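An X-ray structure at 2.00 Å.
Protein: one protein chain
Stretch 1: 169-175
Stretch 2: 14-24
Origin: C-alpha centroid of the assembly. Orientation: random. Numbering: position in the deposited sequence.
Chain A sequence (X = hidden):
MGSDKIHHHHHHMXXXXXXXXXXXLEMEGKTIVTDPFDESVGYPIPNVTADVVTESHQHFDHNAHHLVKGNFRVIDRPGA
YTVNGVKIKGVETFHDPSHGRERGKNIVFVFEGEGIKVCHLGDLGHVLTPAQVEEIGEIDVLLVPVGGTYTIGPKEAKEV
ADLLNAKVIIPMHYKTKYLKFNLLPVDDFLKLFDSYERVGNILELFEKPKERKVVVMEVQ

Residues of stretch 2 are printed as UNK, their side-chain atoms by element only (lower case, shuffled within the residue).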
ATOM      1  N   ILE A 169      -4.180  -8.824   3.005  1.00 19.44           N
ATOM      2  CA  ILE A 169      -4.731  -7.796   2.143  1.00 19.68           C
ATOM      3  C   ILE A 169      -5.286  -6.617   2.967  1.00 21.81           C
ATOM      4  O   ILE A 169      -6.194  -6.810   3.795  1.00 18.81           O
ATOM      5  CB  ILE A 169      -5.871  -8.382   1.286  1.00 19.96           C
ATOM      6  CG1 ILE A 169      -5.358  -9.432   0.294  1.00 21.37           C
ATOM      7  CG2 ILE A 169      -6.530  -7.262   0.545  1.00 20.72           C
ATOM      8  CD1 ILE A 169      -6.452 -10.349  -0.289  1.00 23.62           C
ATOM      9  N   ILE A 170      -4.783  -5.404   2.728  1.00 17.93           N
ATOM     10  CA  ILE A 170      -5.264  -4.267   3.457  1.00 17.66           C
ATOM     11  C   ILE A 170      -5.910  -3.308   2.466  1.00 18.31           C
ATOM     12  O   ILE A 170      -5.208  -2.742   1.611  1.00 18.70           O
ATOM     13  CB  ILE A 170      -4.119  -3.589   4.254  1.00 17.20           C
ATOM     14  CG1 ILE A 170      -3.488  -4.559   5.278  1.00 24.86           C
ATOM     15  CG2 ILE A 170      -4.600  -2.316   4.927  1.00 21.49           C
ATOM     16  CD1 ILE A 170      -2.073  -4.223   5.714  1.00 24.33           C
ATOM     17  N   PRO A 171      -7.243  -3.140   2.543  1.00 21.41           N
ATOM     18  CA  PRO A 171      -7.932  -2.183   1.636  1.00 20.08           C
ATOM     19  C   PRO A 171      -7.648  -0.712   2.023  1.00 22.90           C
ATOM     20  O   PRO A 171      -7.379  -0.383   3.205  1.00 19.52           O
ATOM     21  CB  PRO A 171      -9.428  -2.481   1.850  1.00 20.06           C
ATOM     22  CG  PRO A 171      -9.508  -3.069   3.281  1.00 23.42           C
ATOM     23  CD  PRO A 171      -8.189  -3.819   3.480  1.00 17.45           C
HETATM   24  N   MSE A 172      -7.725   0.173   1.054  1.00 21.71           N
HETATM   25  CA  MSE A 172      -7.641   1.594   1.363  1.00 26.02           C
HETATM   26  C   MSE A 172      -8.493   2.300   0.342  1.00 22.81           C
HETATM   27  O   MSE A 172      -9.059   1.641  -0.527  1.00 21.40           O
HETATM   28  CB  MSE A 172      -6.201   2.098   1.312  1.00 28.09           C
HETATM   29  CG  MSE A 172      -5.505   1.773   0.013  1.00 30.78           C
HETATM   30 SE   MSE A 172      -3.539   2.200  -0.000  1.00 41.00          SE
HETATM   31  CE  MSE A 172      -3.224   1.659  -1.875  1.00 29.51           C
ATOM     32  N   HIS A 173      -8.602   3.623   0.480  1.00 23.05           N
ATOM     33  CA  HIS A 173      -9.246   4.481  -0.531  1.00 22.71           C
ATOM     34  C   HIS A 173     -10.745   4.140  -0.613  1.00 18.91           C
ATOM     35  O   HIS A 173     -11.248   3.890  -1.698  1.00 21.40           O
ATOM     36  CB  HIS A 173      -8.650   4.291  -1.956  1.00 27.51           C
ATOM     37  CG  HIS A 173      -7.343   4.973  -2.200  1.00 41.64           C
ATOM     38  ND1 HIS A 173      -6.176   4.274  -2.461  1.00 54.18           N
ATOM     39  CD2 HIS A 173      -7.023   6.283  -2.295  1.00 52.17           C
ATOM     40  CE1 HIS A 173      -5.190   5.125  -2.673  1.00 49.74           C
ATOM     41  NE2 HIS A 173      -5.674   6.351  -2.564  1.00 56.14           N
ATOM     42  N   TYR A 174     -11.432   4.088   0.531  1.00 15.64           N
ATOM     43  CA  TYR A 174     -12.854   3.793   0.593  1.00 18.30           C
ATOM     44  C   TYR A 174     -13.567   4.904   1.370  1.00 18.43           C
ATOM     45  O   TYR A 174     -12.891   5.818   1.835  1.00 17.09           O
ATOM     46  CB  TYR A 174     -13.085   2.406   1.238  1.00 18.52           C
ATOM     47  CG  TYR A 174     -12.309   2.129   2.485  1.00  9.52           C
ATOM     48  CD1 TYR A 174     -12.751   2.591   3.685  1.00 17.79           C
ATOM     49  CD2 TYR A 174     -11.163   1.323   2.469  1.00 15.27           C
ATOM     50  CE1 TYR A 174     -12.070   2.345   4.837  1.00 25.33           C
ATOM     51  CE2 TYR A 174     -10.501   1.021   3.633  1.00 17.80           C
ATOM     52  CZ  TYR A 174     -10.960   1.555   4.821  1.00 23.66           C
ATOM     53  OH  TYR A 174     -10.322   1.332   6.015  1.00 24.10           O
ATOM     54  N   LYS A 175     -14.909   4.815   1.482  1.00 17.65           N
ATOM     55  CA  LYS A 175     -15.737   5.784   2.164  1.00 20.24           C
ATOM     56  C   LYS A 175     -15.336   5.920   3.617  1.00 20.10           C
ATOM     57  O   LYS A 175     -15.252   4.904   4.329  1.00 18.58           O
ATOM     58  CB  LYS A 175     -17.224   5.400   2.108  1.00 20.24           C
ATOM     59  CG  LYS A 175     -18.133   6.539   2.367  1.00 23.53           C
ATOM     60  CD  LYS A 175     -19.651   6.124   2.364  1.00 27.28           C
ATOM     61  CE  LYS A 175     -20.149   5.662   0.989  1.00 35.85           C
ATOM     62  NZ  LYS A 175     -20.042   6.711  -0.094  1.00 40.06           N
ATOM     63  N   UNK A  14       6.395  -4.117  11.011  1.00 28.19           N
ATOM     64  CA  UNK A  14       5.329  -3.315  11.547  1.00 24.32           C
ATOM     65  C   UNK A  14       4.842  -2.332  10.506  1.00 23.87           C
ATOM     66  O   UNK A  14       5.631  -1.641   9.847  1.00 22.32           O
ATOM     67  c   UNK A  14       5.780  -2.573  12.784  1.00 21.72           C
ATOM     68  c   UNK A  14       4.736  -1.625  13.304  1.00 22.31           C
ATOM     69  n   UNK A  14       5.434   0.267  16.559  1.00 29.85           N
ATOM     70  c   UNK A  14       4.950  -1.321  14.786  1.00 31.45           C
ATOM     71  c   UNK A  14       5.548   0.031  15.072  1.00 34.07           C
ATOM     72  N   UNK A  15       3.531  -2.307  10.359  1.00 20.50           N
ATOM     73  CA  UNK A  15       2.850  -1.374   9.447  1.00 19.90           C
ATOM     74  C   UNK A  15       1.957  -0.489  10.273  1.00 16.49           C
ATOM     75  O   UNK A  15       1.183  -1.001  11.107  1.00 15.52           O
ATOM     76  c   UNK A  15       2.851  -3.054   7.544  1.00 29.55           C
ATOM     77  c   UNK A  15       1.217  -1.119   7.539  1.00 24.49           C
ATOM     78  c   UNK A  15       2.107  -4.276   7.041  1.00 34.36           C
ATOM     79  c   UNK A  15       1.993  -2.124   8.432  1.00 18.10           C
ATOM     80  N   UNK A  16       2.075   0.819  10.051  1.00 18.67           N
ATOM     81  CA  UNK A  16       1.257   1.830  10.706  1.00 18.55           C
ATOM     82  C   UNK A  16       0.533   2.629   9.653  1.00 18.51           C
ATOM     83  O   UNK A  16       1.137   3.146   8.737  1.00 20.50           O
ATOM     84  c   UNK A  16       1.268   3.843  12.281  1.00 18.63           C
ATOM     85  o   UNK A  16       2.768   2.092  12.624  1.00 19.25           O
ATOM     86  c   UNK A  16       2.128   2.805  11.560  1.00 22.37           C
ATOM     87  N   UNK A  17      -0.768   2.760   9.822  1.00 17.71           N
ATOM     88  CA  UNK A  17      -1.561   3.544   8.918  1.00 18.98           C
ATOM     89  C   UNK A  17      -1.796   4.928   9.530  1.00 17.96           C
ATOM     90  O   UNK A  17      -2.202   5.050  10.665  1.00 17.32           O
ATOM     91  c   UNK A  17      -6.103   3.031   8.382  1.00 33.77           C
ATOM     92  c   UNK A  17      -2.874   2.829   8.638  1.00 20.26           C
ATOM     93  c   UNK A  17      -3.238   4.101   6.443  1.00 22.63           C
ATOM     94  n   UNK A  17      -4.301   4.543   5.715  1.00 29.36           N
ATOM     95  c   UNK A  17      -7.429   3.241   8.028  1.00 30.90           C
ATOM     96  c   UNK A  17      -5.456   4.186   6.370  1.00 28.57           C
ATOM     97  c   UNK A  17      -7.756   3.913   6.856  1.00 32.89           C
ATOM     98  c   UNK A  17      -6.790   4.397   6.017  1.00 36.26           C
ATOM     99  c   UNK A  17      -3.684   3.471   7.585  1.00 28.00           C
ATOM    100  c   UNK A  17      -5.093   3.496   7.532  1.00 27.93           C
ATOM    101  N   UNK A  18      -1.545   5.962   8.738  1.00 19.98           N
ATOM    102  CA  UNK A  18      -1.769   7.354   9.137  1.00 21.33           C
ATOM    103  C   UNK A  18      -2.967   7.988   8.417  1.00 22.20           C
ATOM    104  O   UNK A  18      -3.283   9.164   8.628  1.00 21.05           O
ATOM    105  c   UNK A  18       2.656   6.635  10.136  1.00 30.64           C
ATOM    106  c   UNK A  18       0.621   7.803   9.737  1.00 20.01           C
ATOM    107  c   UNK A  18       1.631   6.971   9.300  1.00 28.78           C
ATOM    108  c   UNK A  18       1.672   7.936  11.851  1.00 25.56           C
ATOM    109  c   UNK A  18       0.648   8.260  11.025  1.00 27.00           C
ATOM    110  c   UNK A  18       2.681   7.118  11.400  1.00 26.60           C
ATOM    111  c   UNK A  18      -0.504   8.160   8.844  1.00 22.08           C
ATOM    112  N   UNK A  19      -3.615   7.208   7.572  1.00 19.80           N
ATOM    113  CA  UNK A  19      -4.786   7.650   6.823  1.00 22.73           C
ATOM    114  C   UNK A  19      -4.481   7.850   5.357  1.00 23.19           C
ATOM    115  O   UNK A  19      -3.337   7.916   4.968  1.00 21.26           O
ATOM    116  N   UNK A  20      -5.520   7.968   4.527  1.00 22.87           N
ATOM    117  CA  UNK A  20      -5.333   8.115   3.117  1.00 22.81           C
ATOM    118  C   UNK A  20      -4.456   6.933   2.610  1.00 22.47           C
ATOM    119  O   UNK A  20      -4.796   5.815   2.899  1.00 19.63           O
ATOM    120  n   UNK A  20      -6.991  10.819   2.486  1.00 31.75           N
ATOM    121  n   UNK A  20      -6.904  12.302   4.022  1.00 31.58           N
ATOM    122  c   UNK A  20      -7.634  11.834   3.027  1.00 37.74           C
ATOM    123  c   UNK A  20      -5.800  10.613   3.158  1.00 27.82           C
ATOM    124  c   UNK A  20      -4.831   9.519   2.785  1.00 25.45           C
ATOM    125  c   UNK A  20      -5.758  11.552   4.130  1.00 34.60           C
ATOM    126  N   UNK A  21      -3.380   7.154   1.862  1.00 18.23           N
ATOM    127  CA  UNK A  21      -2.536   6.029   1.354  1.00 21.10           C
ATOM    128  C   UNK A  21      -1.165   6.036   2.075  1.00 18.14           C
ATOM    129  O   UNK A  21      -0.210   5.434   1.597  1.00 18.61           O
ATOM    130  c   UNK A  21      -2.326   6.174  -0.142  1.00 22.51           C
ATOM    131  N   UNK A  22      -1.114   6.744   3.203  1.00 17.17           N
ATOM    132  CA  UNK A  22       0.101   6.930   4.023  1.00 17.62           C
ATOM    133  C   UNK A  22       0.290   5.910   5.141  1.00 18.63           C
ATOM    134  O   UNK A  22      -0.434   5.882   6.131  1.00 20.22           O
ATOM    135  s   UNK A  22       1.661   8.601   5.544  1.00 22.05           S
ATOM    136  c   UNK A  22       0.122   8.315   4.633  1.00 19.71           C
ATOM    137  N   UNK A  23       1.275   5.056   4.936  1.00 19.83           N
ATOM    138  CA  UNK A  23       1.698   4.030   5.854  1.00 19.85           C
ATOM    139  C   UNK A  23       3.178   4.157   6.182  1.00 19.94           C
ATOM    140  O   UNK A  23       3.982   4.529   5.315  1.00 20.73           O
ATOM    141  c   UNK A  23       1.538   2.670   5.175  1.00 21.32           C
ATOM    142  c   UNK A  23      -1.742   2.498   3.288  1.00 21.83           C
ATOM    143  c   UNK A  23      -1.908   1.141   5.243  1.00 20.35           C
ATOM    144  c   UNK A  23      -0.438   2.812   3.636  1.00 18.10           C
ATOM    145  c   UNK A  23       0.128   2.323   4.808  1.00 21.72           C
ATOM    146  c   UNK A  23      -0.606   1.471   5.597  1.00 21.04           C
ATOM    147  c   UNK A  23      -2.473   1.655   4.090  1.00 28.14           C
ATOM    148  N   UNK A  24       3.535   3.852   7.418  1.00 18.14           N
ATOM    149  CA  UNK A  24       4.943   3.614   7.773  1.00 18.21           C
ATOM    150  C   UNK A  24       5.110   2.116   7.855  1.00 20.28           C
ATOM    151  O   UNK A  24       4.349   1.426   8.574  1.00 20.79           O
ATOM    152  c   UNK A  24       5.360   4.295   9.096  1.00 19.19           C
TER
HETATM  153  O   HOH W   1      -7.204   5.185   2.214  1.00 41.29           O

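Position 14 carries four carbons in a row ending in a nitrogen and lies beyond the reach of stretch 1; the unbranched chain with its terminal amine is Lys-14. At position 15 there are four carbons, forked at the first, with one arm two carbons long. The tip of that longer arm lies 4.4 Å from CD1 of Ile-170, an apolar approach, and the branching identifies Ile-15, its CD1 being the atom concerned. Position 16 has one carbon bearing an oxygen and a second carbon, the pattern of Thr-16; it touches nothing on stretch 1.

Position 17 holds one carbon followed by fused five- and six-membered rings containing eight carbons and one nitrogen, an indole, hence Trp-17. Its CH2 comes within 3.7 Å of Tyr-174 OH, the two rings meeting obliquely. Its NE1 donates a hydrogen bond of 3.1 Å to the backbone O of position 20, so the indole also braces the turn that follows. Position 18, one carbon and a ring of six carbons, is Phe-18, out of reach of stretch 1.

Position 19 has no side-chain atoms and is Gly-19. With phi and psi of 108° and 166°, a CB would be jammed against the preceding carbonyl oxygen. Position 20 shows one carbon and a five-membered ring of three carbons and two nitrogens, an imidazole: His-20. Its CB points away from stretch 1, and its backbone makes the contact instead, with O 4.3 Å from Met-172 CB.

Position 21 has a single carbon, which makes it Ala-21; CB lies 4.2 Å from Met-172 SE and 4.0 Å from His-173 CE1. One carbon and a sulfur at position 22 give Cys-22, which points away and closes the type II' turn begun at Gly-19. Position 23 is one carbon and a six-carbon ring, Phe-23, whose CE1 is 3.8 Å from Met-172 SE and whose CE2 is 4.4 Å from Ile-170 CG2. Position 24, a lone carbon out of reach, is Ala-24.

No direct hydrogen bond crosses between the stretches. Side chains of Ile-170 and Met-172 point toward the hairpin and pack on Ile-15, Ala-21 and Phe-23, the selenium sitting at the edge of the phenylalanine ring. Beyond the strand, one water joins the two backbones, donating to His-20 O at 2.6 Å and accepting from His-173 N at 2.7 Å. The contact is thus mainly apolar packing, with a solvent bridge beside the turn.

Stretch 2 (14-24) KITWFGHACFA
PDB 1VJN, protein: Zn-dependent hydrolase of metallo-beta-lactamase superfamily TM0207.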